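Local coordinates for protein putative hyaluronoglucosaminidase (Clostridium perfringens, PDB 6PWI) that probably removes terminal N-acetylhexosamine from glycans, as a family 84 glycoside hydrolase whose catalytic barrel lies in this chain, at residues K224-Y229 / K281-L285. Sequence-based numbering, arbitrary orientation.
Sequences KWREPY and KFEQL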
# COMPACT_ATOMS: atom_id res chain seq x y z
N LYS A 224 17.58 -2.29 -22.94
CA LYS A 224 18.07 -3.60 -23.32
C LYS A 224 16.92 -4.61 -23.25
O LYS A 224 17.13 -5.77 -22.91
CB LYS A 224 19.22 -4.05 -22.42
CG LYS A 224 20.52 -3.26 -22.53
CD LYS A 224 21.72 -4.06 -22.08
CE LYS A 224 23.01 -3.27 -21.96
NZ LYS A 224 23.08 -2.53 -20.68
N TRP A 225 15.70 -4.15 -23.58
CA TRP A 225 14.53 -5.00 -23.46
C TRP A 225 14.60 -6.20 -24.41
O TRP A 225 13.96 -7.22 -24.16
CB TRP A 225 13.22 -4.22 -23.63
CG TRP A 225 13.00 -3.60 -24.98
CD1 TRP A 225 13.24 -2.30 -25.32
CD2 TRP A 225 12.48 -4.24 -26.16
NE1 TRP A 225 12.90 -2.08 -26.63
CE2 TRP A 225 12.44 -3.26 -27.17
CE3 TRP A 225 12.05 -5.54 -26.47
CZ2 TRP A 225 11.98 -3.53 -28.46
CZ3 TRP A 225 11.59 -5.81 -27.74
CH2 TRP A 225 11.56 -4.82 -28.73
N ARG A 226 15.39 -6.06 -25.48
CA ARG A 226 15.51 -7.11 -26.49
C ARG A 226 16.27 -8.30 -25.91
O ARG A 226 15.92 -9.45 -26.18
CB ARG A 226 16.19 -6.58 -27.75
CG ARG A 226 15.23 -5.85 -28.68
CD ARG A 226 16.02 -5.01 -29.66
NE ARG A 226 15.11 -4.27 -30.52
CZ ARG A 226 14.94 -2.96 -30.49
NH1 ARG A 226 15.64 -2.22 -29.66
NH2 ARG A 226 14.07 -2.38 -31.31
N GLU A 227 17.30 -8.01 -25.10
CA GLU A 227 18.22 -9.01 -24.60
C GLU A 227 17.58 -9.78 -23.44
O GLU A 227 17.02 -9.17 -22.53
CB GLU A 227 19.53 -8.34 -24.18
CG GLU A 227 20.13 -7.50 -25.29
CD GLU A 227 21.37 -6.69 -24.92
OE1 GLU A 227 21.92 -6.92 -23.82
OE2 GLU A 227 21.77 -5.84 -25.74
N PRO A 228 17.65 -11.13 -23.41
CA PRO A 228 17.19 -11.89 -22.25
C PRO A 228 17.90 -11.43 -20.97
O PRO A 228 19.03 -10.96 -21.01
CB PRO A 228 17.57 -13.34 -22.59
CG PRO A 228 17.65 -13.37 -24.11
CD PRO A 228 18.14 -11.99 -24.51
N TYR A 229 17.20 -11.56 -19.84
CA TYR A 229 17.79 -11.34 -18.53
C TYR A 229 18.93 -12.34 -18.33
O TYR A 229 18.79 -13.50 -18.70
CB TYR A 229 16.74 -11.58 -17.43
CG TYR A 229 15.91 -10.39 -17.01
CD1 TYR A 229 16.43 -9.42 -16.17
CD2 TYR A 229 14.59 -10.25 -17.42
CE1 TYR A 229 15.68 -8.32 -15.76
CE2 TYR A 229 13.83 -9.16 -17.03
CZ TYR A 229 14.37 -8.19 -16.19
OH TYR A 229 13.64 -7.11 -15.81
N LYS A 281 11.00 -12.17 -24.94
CA LYS A 281 11.25 -11.63 -23.62
C LYS A 281 10.09 -11.97 -22.69
O LYS A 281 10.32 -12.34 -21.54
CB LYS A 281 11.50 -10.12 -23.67
CG LYS A 281 11.90 -9.50 -22.33
CD LYS A 281 13.00 -10.25 -21.62
CE LYS A 281 13.98 -9.33 -20.93
NZ LYS A 281 14.46 -8.27 -21.85
N PHE A 282 8.86 -11.85 -23.19
CA PHE A 282 7.68 -12.16 -22.39
C PHE A 282 7.70 -13.64 -22.02
O PHE A 282 7.35 -13.99 -20.90
CB PHE A 282 6.39 -11.74 -23.09
CG PHE A 282 5.98 -10.29 -22.94
CD1 PHE A 282 6.82 -9.36 -22.34
CD2 PHE A 282 4.76 -9.85 -23.42
CE1 PHE A 282 6.43 -8.03 -22.21
CE2 PHE A 282 4.37 -8.52 -23.29
CZ PHE A 282 5.21 -7.61 -22.69
N GLU A 283 8.11 -14.48 -22.98
CA GLU A 283 8.20 -15.92 -22.78
C GLU A 283 9.20 -16.23 -21.67
O GLU A 283 8.96 -17.12 -20.86
CB GLU A 283 8.59 -16.65 -24.07
CG GLU A 283 7.51 -16.66 -25.14
CD GLU A 283 6.30 -17.52 -24.84
OE1 GLU A 283 6.25 -18.13 -23.75
OE2 GLU A 283 5.39 -17.59 -25.71
N GLN A 284 10.31 -15.47 -21.63
CA GLN A 284 11.34 -15.68 -20.61
C GLN A 284 10.75 -15.43 -19.22
O GLN A 284 10.95 -16.24 -18.32
CB GLN A 284 12.59 -14.84 -20.88
CG GLN A 284 13.77 -15.23 -19.98
CD GLN A 284 14.90 -14.22 -19.91
OE1 GLN A 284 14.73 -13.03 -20.13
NE2 GLN A 284 16.08 -14.71 -19.57
N LEU A 285 10.02 -14.32 -19.06
CA LEU A 285 9.39 -14.02 -17.78
C LEU A 285 8.31 -15.05 -17.50
O LEU A 285 8.18 -15.49 -16.36
CB LEU A 285 8.83 -12.60 -17.77
CG LEU A 285 9.79 -11.46 -17.41
CD1 LEU A 285 10.59 -11.77 -16.16
CD2 LEU A 285 10.71 -11.12 -18.56
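Lys281 NZ is gripped by backbone carbonyls, lying 2.6 Å from Trp225 O and 2.8 Å from Glu227 O, while Tyr220 O accepts a third hydrogen bond. The contact belongs to the (beta/alpha)8 barrel of the catalytic domain, where the loop between strand 210-213 and helix 231-247 lies against helix 268-286. A lysine suits this place because its ammonium group can offer a hydrogen to each carbonyl of a turning loop; its chain, bent about its CB-CG bond (chi2 48°) and again further out, brings NZ in above the planes of both segment carbonyls. The amide of Gln284 supplies what lysine cannot, a donor and an acceptor side by side. Gln284 OE1 accepts from Tyr229 N at 2.9 Å, and Gln284 NE2 donates to Tyr229 O at 3.1 Å, both bonds lying on in-plane lone pairs, so that one residue's backbone fixes the rotation of the amide. Pro228 CB packs against this amide. The side chain of Tyr229 crosses that of Lys281 at about a right angle, and its hydroxyl reaches Asp218 and Trp253. The side chain of Trp225 lies about 9 Å from that of Asp299, the predicted proton donor. At the ring edge of Tyr229, CE2 meets Leu285 CD2 at 4.0 Å.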